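GGDEF family protein (Vibrio cholerae, PDB 5GZS) is a diguanylate cyclase whose periplasmic portion binds arginine and probably relays that signal to a cytoplasmic domain that makes cyclic di-GMP. Local coordinates at residues 7-12 against 41-46; 20-25 against 32-37; 117-122 against 137-142. All blocks are in the same frame, centred on the assembly; numbering follows the deposited sequence.

Contact 1 of 3, residues 7-12 against 41-46. With ARG (arginine), chain B.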
# COMPACT_ATOMS: atom_id res chain seq x y z
N LYS A 7 -27.44 24.65 -28.59
CA LYS A 7 -26.01 24.86 -28.63
C LYS A 7 -25.32 24.01 -27.58
O LYS A 7 -25.52 24.20 -26.38
CB LYS A 7 -25.69 26.33 -28.40
CG LYS A 7 -26.45 27.27 -29.29
CD LYS A 7 -25.85 27.40 -30.67
CE LYS A 7 -26.57 28.53 -31.43
NZ LYS A 7 -25.95 28.89 -32.72
N VAL A 8 -24.52 23.05 -28.02
CA VAL A 8 -23.78 22.25 -27.04
C VAL A 8 -22.28 22.51 -27.16
O VAL A 8 -21.71 22.58 -28.26
CB VAL A 8 -24.12 20.75 -27.18
CG1 VAL A 8 -25.24 20.55 -28.20
CG2 VAL A 8 -22.89 19.92 -27.51
N ALA A 9 -21.66 22.70 -26.00
CA ALA A 9 -20.29 23.17 -25.89
C ALA A 9 -19.28 22.07 -26.12
O ALA A 9 -19.50 20.93 -25.72
CB ALA A 9 -20.07 23.80 -24.51
N THR A 10 -18.15 22.43 -26.72
CA THR A 10 -17.02 21.53 -26.83
C THR A 10 -15.65 22.17 -26.64
O THR A 10 -15.41 23.28 -27.06
CB THR A 10 -17.00 20.78 -28.16
OG1 THR A 10 -16.73 21.67 -29.23
CG2 THR A 10 -18.30 20.15 -28.41
N GLU A 11 -14.75 21.42 -26.02
CA GLU A 11 -13.37 21.87 -25.82
C GLU A 11 -12.38 20.89 -26.45
O GLU A 11 -12.30 19.73 -26.06
CB GLU A 11 -13.07 22.03 -24.33
CG GLU A 11 -11.90 22.96 -24.03
CD GLU A 11 -11.00 22.42 -22.94
OE1 GLU A 11 -9.80 22.78 -22.93
OE2 GLU A 11 -11.49 21.64 -22.09
N ALA A 12 -11.63 21.37 -27.44
CA ALA A 12 -10.66 20.57 -28.13
C ALA A 12 -11.37 19.38 -28.77
O ALA A 12 -12.44 19.53 -29.28
CB ALA A 12 -9.59 20.11 -27.17
N ASN A 41 -13.26 26.26 -18.74
CA ASN A 41 -13.93 27.18 -17.85
C ASN A 41 -14.75 28.19 -18.65
O ASN A 41 -15.80 28.65 -18.19
CB ASN A 41 -12.90 27.81 -16.94
CG ASN A 41 -13.49 28.79 -15.93
OD1 ASN A 41 -13.67 29.97 -16.23
ND2 ASN A 41 -13.75 28.30 -14.71
N ASP A 42 -14.29 28.49 -19.87
CA ASP A 42 -15.13 29.17 -20.87
C ASP A 42 -16.45 28.43 -21.06
O ASP A 42 -17.49 29.05 -21.15
CB ASP A 42 -14.42 29.26 -22.23
CG ASP A 42 -13.47 30.43 -22.32
OD1 ASP A 42 -13.13 31.03 -21.28
OD2 ASP A 42 -13.04 30.75 -23.45
N ILE A 43 -16.39 27.10 -21.13
CA ILE A 43 -17.60 26.30 -21.32
C ILE A 43 -18.54 26.51 -20.13
O ILE A 43 -19.71 26.82 -20.32
CB ILE A 43 -17.28 24.77 -21.50
CG1 ILE A 43 -16.76 24.49 -22.91
CG2 ILE A 43 -18.50 23.93 -21.23
CD1 ILE A 43 -16.46 23.04 -23.17
N LEU A 44 -18.02 26.37 -18.91
CA LEU A 44 -18.82 26.55 -17.70
C LEU A 44 -19.58 27.90 -17.63
O LEU A 44 -20.77 27.93 -17.29
CB LEU A 44 -17.94 26.39 -16.45
CG LEU A 44 -18.11 25.10 -15.62
CD1 LEU A 44 -17.87 23.90 -16.48
CD2 LEU A 44 -17.18 25.08 -14.41
N VAL A 45 -18.90 29.00 -17.96
CA VAL A 45 -19.56 30.30 -17.93
C VAL A 45 -20.65 30.37 -18.98
O VAL A 45 -21.69 30.97 -18.75
CB VAL A 45 -18.57 31.48 -18.12
CG1 VAL A 45 -17.88 31.44 -19.48
CG2 VAL A 45 -19.31 32.79 -17.97
N ALA A 46 -20.41 29.73 -20.12
CA ALA A 46 -21.38 29.71 -21.20
C ALA A 46 -22.67 29.09 -20.72
O ALA A 46 -23.76 29.55 -21.06
CB ALA A 46 -20.84 28.97 -22.40
N ARG B . -15.03 16.44 -15.45
CA ARG B . -14.09 17.35 -14.79
C ARG B . -14.80 18.61 -14.33
O ARG B . -14.36 19.30 -13.41
CB ARG B . -12.95 17.70 -15.73
CG ARG B . -13.38 18.46 -16.97
CD ARG B . -12.23 18.44 -17.96
NE ARG B . -12.50 19.24 -19.13
CZ ARG B . -13.32 18.86 -20.11
NH1 ARG B . -13.97 17.70 -20.03
NH2 ARG B . -13.51 19.66 -21.14
OXT ARG B . -15.84 18.98 -14.87
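The two torsions of I43 aim its long branch at the strand: with chi1 at -77° CG1 lies anti to the residue's own carbonyl carbon, and an extended chi2 of -179° carries CD1 straight on, to end against the peptide that joins T10 to E11. There CD1 of I43 lies 3.7 Å from T10 C and 3.7 Å from E11 N, so the methyl rests on backbone atoms rather than on another branched side chain. It also meets CB of E11 at 3.7 Å. The short branch takes the other neighbour, CG2 of I43 standing 3.6 Å from CB of A9. Alanine suits this position because its single methyl lets the helix come near the strand, while isoleucine, branched at CB, can cover A9 and the T10-E11 peptide together.

Strand 6-10 pairs in parallel with strand 32-36 in the alpha/beta fold of a family 3 solute-binding protein, and side chains alternate between its faces. A9 and E11 turn toward helix 40-49; V8 and T10 face the other way and pack on T17 of helix 15-28. Y37 and A55 of strand 55-58 close in further on I43.

Further along, E11 sends its carboxylate into the arginine pocket. Its CG is anti to the backbone N, chi1 -158°, and the chain then bends at chi2, bringing OE2 to where it accepts a hydrogen bond from NH2 of the bound arginine, NH2 to OE2 3.0 Å. A carboxylate fits here, since its negative charge should complement the cationic guanidinium group of the ligand. N57, T59, R64, E77 and T102 supply further hydrogen bonds to the same arginine, and the backbone O of E11 accepts one from ND2 of N142.

Contact 2 of 3, residues 20-25 against 32-37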
# COMPACT_ATOMS: atom_id res chain seq x y z
N LEU A 20 -21.97 11.17 -27.97
CA LEU A 20 -23.18 11.18 -27.19
C LEU A 20 -24.27 12.03 -27.85
O LEU A 20 -25.41 11.58 -28.00
CB LEU A 20 -22.87 11.68 -25.78
CG LEU A 20 -23.99 11.76 -24.72
CD1 LEU A 20 -24.71 10.41 -24.53
CD2 LEU A 20 -23.46 12.32 -23.36
N PHE A 21 -23.93 13.25 -28.29
CA PHE A 21 -24.98 14.14 -28.79
C PHE A 21 -25.41 13.88 -30.23
O PHE A 21 -26.55 14.14 -30.55
CB PHE A 21 -24.58 15.60 -28.62
CG PHE A 21 -25.00 16.16 -27.30
CD1 PHE A 21 -24.26 15.89 -26.16
CD2 PHE A 21 -26.18 16.90 -27.18
CE1 PHE A 21 -24.66 16.37 -24.94
CE2 PHE A 21 -26.58 17.40 -25.97
CZ PHE A 21 -25.84 17.13 -24.84
N ASP A 22 -24.52 13.36 -31.07
CA ASP A 22 -24.93 12.75 -32.32
C ASP A 22 -25.95 11.65 -32.02
O ASP A 22 -26.96 11.53 -32.69
CB ASP A 22 -23.76 12.13 -33.08
CG ASP A 22 -22.72 13.14 -33.55
OD1 ASP A 22 -22.98 14.37 -33.46
OD2 ASP A 22 -21.64 12.68 -34.02
N SER A 23 -25.68 10.83 -31.01
CA SER A 23 -26.56 9.71 -30.78
C SER A 23 -27.95 10.24 -30.33
O SER A 23 -28.98 9.77 -30.79
CB SER A 23 -25.96 8.74 -29.76
OG SER A 23 -26.80 7.60 -29.59
N ILE A 24 -27.94 11.27 -29.49
CA ILE A 24 -29.14 11.89 -28.99
C ILE A 24 -29.85 12.70 -30.07
O ILE A 24 -31.07 12.68 -30.17
CB ILE A 24 -28.83 12.82 -27.82
CG1 ILE A 24 -28.38 12.02 -26.59
CG2 ILE A 24 -30.02 13.70 -27.51
CD1 ILE A 24 -27.43 12.82 -25.67
N ALA A 25 -29.06 13.41 -30.88
CA ALA A 25 -29.63 14.28 -31.90
C ALA A 25 -30.50 13.42 -32.77
O ALA A 25 -31.63 13.76 -33.08
CB ALA A 25 -28.57 14.96 -32.73
N ILE A 32 -28.74 19.80 -33.36
CA ILE A 32 -27.63 20.12 -32.48
C ILE A 32 -26.71 21.05 -33.23
O ILE A 32 -26.62 21.00 -34.45
CB ILE A 32 -26.88 18.83 -32.02
CG1 ILE A 32 -27.73 18.07 -30.99
CG2 ILE A 32 -25.52 19.14 -31.44
CD1 ILE A 32 -28.56 18.96 -30.07
N GLU A 33 -26.07 21.93 -32.48
CA GLU A 33 -25.01 22.78 -32.99
C GLU A 33 -23.82 22.81 -32.04
O GLU A 33 -23.92 23.38 -30.95
CB GLU A 33 -25.52 24.19 -33.21
CG GLU A 33 -24.44 25.16 -33.60
CD GLU A 33 -25.00 26.47 -34.10
OE1 GLU A 33 -26.25 26.61 -34.12
OE2 GLU A 33 -24.20 27.35 -34.49
N TYR A 34 -22.70 22.23 -32.43
CA TYR A 34 -21.54 22.26 -31.54
C TYR A 34 -20.88 23.64 -31.57
O TYR A 34 -20.80 24.30 -32.61
CB TYR A 34 -20.54 21.16 -31.91
CG TYR A 34 -21.14 19.79 -31.74
CD1 TYR A 34 -21.33 19.24 -30.49
CD2 TYR A 34 -21.55 19.06 -32.84
CE1 TYR A 34 -21.90 18.00 -30.34
CE2 TYR A 34 -22.13 17.83 -32.70
CZ TYR A 34 -22.30 17.29 -31.45
OH TYR A 34 -22.87 16.03 -31.31
N VAL A 35 -20.42 24.06 -30.39
CA VAL A 35 -19.69 25.33 -30.26
C VAL A 35 -18.33 25.11 -29.59
O VAL A 35 -18.27 24.74 -28.42
CB VAL A 35 -20.54 26.33 -29.46
CG1 VAL A 35 -19.80 27.63 -29.22
CG2 VAL A 35 -21.83 26.60 -30.21
N ASN A 36 -17.24 25.31 -30.34
CA ASN A 36 -15.89 25.17 -29.75
C ASN A 36 -15.63 26.28 -28.74
O ASN A 36 -15.83 27.46 -29.03
CB ASN A 36 -14.80 25.20 -30.83
CG ASN A 36 -13.41 24.76 -30.30
OD1 ASN A 36 -13.06 24.99 -29.14
ND2 ASN A 36 -12.61 24.13 -31.17
N TYR A 37 -15.21 25.89 -27.54
CA TYR A 37 -14.74 26.85 -26.55
C TYR A 37 -13.26 26.60 -26.31
O TYR A 37 -12.84 25.46 -26.13
CB TYR A 37 -15.52 26.73 -25.24
CG TYR A 37 -16.90 27.32 -25.32
CD1 TYR A 37 -17.11 28.67 -25.05
CD2 TYR A 37 -18.00 26.54 -25.69
CE1 TYR A 37 -18.38 29.22 -25.13
CE2 TYR A 37 -19.27 27.09 -25.76
CZ TYR A 37 -19.45 28.43 -25.48
OH TYR A 37 -20.69 29.00 -25.54
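I32 and A25 make the close apolar part of this contact, CG1 of I32 lying 3.7 Å from CB of A25. The same CG1 comes to the edge of the F21 ring, 4.3 Å from CD2, while CG2 of I32 sits over one face of the Y34 ring, offset toward its rim. A branched isoleucine can thus serve both aromatic rings, and alanine keeps the helix surface low beside it. F21 is the buried member, its ring continuing inward to I168 of strand 166-170.

Residues 20-25 of helix 15-28 run nearly antiparallel to strand 32-36, at 163°, as the return half of a beta-alpha-beta unit that starts with strand 6-10. Toward solvent the packing gives way to a single polar link. Y34, its CG anti to the carbonyl carbon (chi1 -62°), reaches across to the helix, and its OH donates to OD1 of exposed D22 at 2.7 Å. The phenol meets the carboxylate from above its plane, 49° out of it. CB of F21 packs obliquely on the ring, 4.0 Å from CE1 of Y34. Tyrosine suits this border, with an apolar ring for packing on I32 and F21 and a hydroxyl for the polar rim; the hydrogen bond it gives would probably stabilise D22 as a carboxylate.

Contact 3 of 3, residues 117-122 against 137-142. With ARG (arginine), chain B.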
# COMPACT_ATOMS: atom_id res chain seq x y z
N VAL A 117 -0.16 24.51 -11.22
CA VAL A 117 -0.07 25.78 -11.92
C VAL A 117 -1.18 25.83 -12.97
O VAL A 117 -1.21 25.01 -13.90
CB VAL A 117 1.28 25.99 -12.61
CG1 VAL A 117 1.38 27.42 -13.15
CG2 VAL A 117 2.41 25.68 -11.65
N GLU A 118 -2.11 26.75 -12.77
CA GLU A 118 -3.33 26.81 -13.57
C GLU A 118 -3.09 27.33 -14.97
O GLU A 118 -2.22 28.17 -15.20
CB GLU A 118 -4.39 27.67 -12.86
CG GLU A 118 -5.29 28.44 -13.81
CD GLU A 118 -6.13 29.48 -13.10
OE1 GLU A 118 -6.81 29.12 -12.12
OE2 GLU A 118 -6.10 30.66 -13.52
N TYR A 119 -3.87 26.82 -15.92
CA TYR A 119 -3.78 27.27 -17.30
C TYR A 119 -5.17 27.37 -17.94
O TYR A 119 -6.18 26.96 -17.35
CB TYR A 119 -2.87 26.33 -18.11
CG TYR A 119 -3.32 24.89 -18.22
CD1 TYR A 119 -4.42 24.54 -19.01
CD2 TYR A 119 -2.64 23.87 -17.56
CE1 TYR A 119 -4.84 23.23 -19.12
CE2 TYR A 119 -3.06 22.55 -17.67
CZ TYR A 119 -4.16 22.24 -18.45
OH TYR A 119 -4.61 20.94 -18.58
N GLU A 120 -5.21 27.92 -19.16
CA GLU A 120 -6.44 28.00 -19.93
C GLU A 120 -6.29 27.47 -21.35
O GLU A 120 -5.67 28.13 -22.19
CB GLU A 120 -6.95 29.43 -19.99
CG GLU A 120 -7.53 29.94 -18.70
CD GLU A 120 -8.40 31.15 -18.94
OE1 GLU A 120 -9.07 31.19 -20.00
OE2 GLU A 120 -8.40 32.06 -18.09
N GLY A 121 -6.87 26.30 -21.61
CA GLY A 121 -6.92 25.74 -22.95
C GLY A 121 -5.67 24.97 -23.33
O GLY A 121 -4.72 24.93 -22.55
N HIS A 122 -5.68 24.40 -24.54
CA HIS A 122 -4.66 23.43 -24.98
C HIS A 122 -3.33 24.09 -25.29
O HIS A 122 -2.28 23.49 -25.04
CB HIS A 122 -5.17 22.64 -26.20
CG HIS A 122 -4.09 21.98 -27.01
ND1 HIS A 122 -3.66 22.47 -28.23
CD2 HIS A 122 -3.37 20.85 -26.79
CE1 HIS A 122 -2.72 21.68 -28.72
NE2 HIS A 122 -2.52 20.69 -27.87
N VAL A 137 0.93 17.72 -17.15
CA VAL A 137 -0.40 18.27 -17.10
C VAL A 137 -1.44 17.17 -16.89
O VAL A 137 -1.36 16.10 -17.52
CB VAL A 137 -0.71 19.05 -18.39
CG1 VAL A 137 -2.18 18.90 -18.81
CG2 VAL A 137 -0.27 20.51 -18.25
N VAL A 138 -2.39 17.42 -16.01
CA VAL A 138 -3.49 16.49 -15.84
C VAL A 138 -4.73 17.03 -16.56
O VAL A 138 -5.23 18.09 -16.20
CB VAL A 138 -3.80 16.23 -14.34
CG1 VAL A 138 -5.15 15.56 -14.17
CG2 VAL A 138 -2.70 15.37 -13.72
N ASP A 139 -5.20 16.32 -17.57
CA ASP A 139 -6.39 16.77 -18.30
C ASP A 139 -7.15 15.63 -18.99
O ASP A 139 -6.68 14.48 -19.06
CB ASP A 139 -6.00 17.82 -19.33
CG ASP A 139 -7.12 18.82 -19.60
OD1 ASP A 139 -8.25 18.64 -19.09
OD2 ASP A 139 -6.86 19.79 -20.35
N ALA A 140 -8.33 15.96 -19.50
CA ALA A 140 -9.25 14.97 -20.05
C ALA A 140 -8.89 14.50 -21.45
O ALA A 140 -7.94 14.99 -22.06
CB ALA A 140 -10.65 15.51 -20.06
N ILE A 141 -9.68 13.57 -21.96
CA ILE A 141 -9.51 12.99 -23.30
C ILE A 141 -9.52 14.05 -24.39
O ILE A 141 -8.91 13.86 -25.44
CB ILE A 141 -10.62 11.91 -23.58
CG1 ILE A 141 -10.34 11.14 -24.87
CG2 ILE A 141 -11.99 12.54 -23.62
CD1 ILE A 141 -11.27 9.97 -25.08
N ASN A 142 -10.18 15.18 -24.14
CA ASN A 142 -10.15 16.33 -25.07
C ASN A 142 -8.75 16.70 -25.55
O ASN A 142 -8.56 17.15 -26.69
CB ASN A 142 -10.77 17.54 -24.40
CG ASN A 142 -12.17 17.26 -23.90
OD1 ASN A 142 -12.37 16.46 -22.98
ND2 ASN A 142 -13.16 17.92 -24.50
N ARG B . -15.03 16.44 -15.45
CA ARG B . -14.09 17.35 -14.79
C ARG B . -14.80 18.61 -14.33
O ARG B . -14.36 19.30 -13.41
CB ARG B . -12.95 17.70 -15.73
CG ARG B . -13.38 18.46 -16.97
CD ARG B . -12.23 18.44 -17.96
NE ARG B . -12.50 19.24 -19.13
CZ ARG B . -13.32 18.86 -20.11
NH1 ARG B . -13.97 17.70 -20.03
NH2 ARG B . -13.51 19.66 -21.14
OXT ARG B . -15.84 18.98 -14.87
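The arginine pocket of this solute-binding-protein fold is lined in part by A140 and N142, and strand 137-140, to which A140 belongs, is met from two strands away by Y119. Strand 94-98 lies between: it pairs in parallel with strand 115-119, and its G96 bonds to the backbone of V138. Tyrosine is long enough to span the gap. With chi1 at 62° its CG is flanked by both backbone branches, and the ring points across to strand 137-140.

V137 packs on the ring at a slant, CG2 lying 3.5 Å from CE2 of Y119. At the far end the Y119 OH donates to OD2 of D139 at 3.1 Å, coming from above the carboxylate, 59° out of its plane. The other oxygen of D139 accepts the amide of A140, N to OD1 2.7 Å. Both oxygens of this buried acid are therefore engaged, which fixes its rotation and ties Y119 to the backbone bordering the pocket. N142 stays near the guanidinium group, OD1 3.6 Å from NH1 of the ligand. The methyl of A140 touches the aliphatic part of the ligand, CB lying 3.9 Å from CD of the bound arginine.

In the fold
Contacts 1 and 3 are buried and both reach the bound arginine, whereas contact 2 lies at the surface. Contacts 1 and 2 share one parallel sheet: strands 6-10 and 32-36 are neighbours, with helix 40-49 and helix 15-28 on its two faces, and a salt bridge from K7 to E33 joins the strands. Contact 1 is packing alone, with no hydrogen bond between its segments, its polar group being spent on the ligand; contact 2 adds a tyrosine-aspartate bond near solvent, and contact 3 uses the same pair of residue types in the interior. Contact 3 meets contact 1 at the pocket through N142 and E11, but does not touch contact 2.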